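Side-chain contact in putative lipoprotein (PDB 4GBS), which probably binds heme, as do relatives of the HmuY family, and may serve in its uptake by Bacteroides fragilis: residues A62-P65 and D66-L70. Residues are numbered along the deposited sequence; the frame is centred on the assembly and turned at random.
Sequences ADDP and DTWDL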
# COMPACT_ATOMS: atom_id res chain seq x y z
N ALA A 62 2.26 -9.59 14.04
CA ALA A 62 0.94 -9.71 13.44
C ALA A 62 0.54 -11.15 13.12
O ALA A 62 1.38 -12.05 13.09
CB ALA A 62 0.91 -8.89 12.15
N ASP A 63 -0.76 -11.35 12.85
CA ASP A 63 -1.35 -12.61 12.43
C ASP A 63 -1.75 -12.48 10.96
O ASP A 63 -2.89 -12.14 10.67
CB ASP A 63 -2.56 -12.98 13.32
CG ASP A 63 -3.28 -14.26 12.90
OD1 ASP A 63 -2.61 -15.34 12.84
OD2 ASP A 63 -4.51 -14.20 12.66
N ASP A 64 -0.81 -12.73 10.05
CA ASP A 64 -1.06 -12.63 8.61
C ASP A 64 -1.98 -13.74 8.13
O ASP A 64 -1.79 -14.89 8.56
CB ASP A 64 0.26 -12.69 7.81
CG ASP A 64 1.24 -11.60 8.13
OD1 ASP A 64 0.80 -10.49 8.49
OD2 ASP A 64 2.46 -11.83 7.97
N PRO A 65 -2.93 -13.46 7.22
CA PRO A 65 -3.79 -14.53 6.70
C PRO A 65 -2.99 -15.49 5.81
O PRO A 65 -1.83 -15.21 5.46
CB PRO A 65 -4.87 -13.77 5.91
CG PRO A 65 -4.24 -12.51 5.52
CD PRO A 65 -3.26 -12.16 6.61
N ASP A 66 -3.59 -16.62 5.44
CA ASP A 66 -2.92 -17.65 4.63
C ASP A 66 -2.48 -17.08 3.28
O ASP A 66 -1.39 -17.40 2.81
CB ASP A 66 -3.84 -18.87 4.42
CG ASP A 66 -4.21 -19.66 5.68
OD1 ASP A 66 -4.22 -19.06 6.78
OD2 ASP A 66 -4.52 -20.88 5.55
N THR A 67 -3.30 -16.21 2.68
CA THR A 67 -3.01 -15.69 1.35
C THR A 67 -3.27 -14.17 1.33
O THR A 67 -4.22 -13.69 1.95
CB THR A 67 -3.89 -16.47 0.34
OG1 THR A 67 -3.55 -16.09 -0.98
CG2 THR A 67 -5.40 -16.34 0.59
N TRP A 68 -2.38 -13.42 0.65
CA TRP A 68 -2.40 -11.96 0.48
C TRP A 68 -1.25 -11.53 -0.45
O TRP A 68 -0.26 -12.25 -0.57
CB TRP A 68 -2.32 -11.19 1.82
CG TRP A 68 -1.16 -11.58 2.70
CD1 TRP A 68 -1.03 -12.73 3.43
CD2 TRP A 68 -0.02 -10.77 3.01
NE1 TRP A 68 0.16 -12.72 4.11
CE2 TRP A 68 0.80 -11.53 3.88
CE3 TRP A 68 0.43 -9.50 2.59
CZ2 TRP A 68 2.03 -11.05 4.36
CZ3 TRP A 68 1.64 -9.03 3.07
CH2 TRP A 68 2.43 -9.80 3.94
N ASP A 69 -1.40 -10.38 -1.10
CA ASP A 69 -0.38 -9.86 -2.01
C ASP A 69 0.34 -8.65 -1.38
O ASP A 69 1.58 -8.57 -1.48
CB ASP A 69 -1.00 -9.51 -3.36
CG ASP A 69 -1.53 -10.73 -4.06
OD1 ASP A 69 -0.92 -11.81 -3.91
OD2 ASP A 69 -2.54 -10.62 -4.75
N LEU A 70 -0.41 -7.76 -0.71
CA LEU A 70 0.18 -6.62 0.00
C LEU A 70 -0.71 -6.26 1.20
O LEU A 70 -1.84 -6.76 1.32
CB LEU A 70 0.42 -5.38 -0.90
CG LEU A 70 -0.77 -4.62 -1.48
CD1 LEU A 70 -0.39 -3.17 -1.76
CD2 LEU A 70 -1.36 -5.33 -2.71
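Trp68 folds back over the turn of the chain to meet Pro65 and Asp64, packing against the inside of a bend in the loop between strands 51-54 and 70-73. The tight part lies round the pyrrole end of the indole. Trp68 CD1 is 3.3 Å from Pro65 O, which sits at the ring edge near its plane, and 3.8 Å from Pro65 CG, an apolar touch in which the two side chains run roughly perpendicular. A chi1 of 54° sets Trp68 CG between its own backbone N and carbonyl carbon and swings the indole back along the incoming chain. Further along the ring, Asp64 CB stands 3.7 Å from Trp68 NE1, approaching obliquely. The carboxylate of Asp64 then passes the benzo ring, with OD2 3.7 Å from Trp68 CZ2 and its plane tilted 54° to the indole. Asp64 OD1 is hydrogen-bonded to Tyr44 OH and forms a salt bridge with Lys78 NZ; the Tyr44 ring packs edge-to-face with Trp68. On the solvent side the packing is loose: Asp66 and Thr67, exposed on the outside of the bend, both point away from the 62-65 segment, with Asp66 CB still grazing Pro65 C. Beyond the turn, a classic beta bulge, with Asp69 and Leu70 set opposite Ile45, starts the strand. The contact thus places a buried indole, packed on Pro65 and the CB of Asp64, beside a carboxylate that Tyr44 and Lys78 hold from outside the segments; the cationic partner probably favours the ionised form of Asp64.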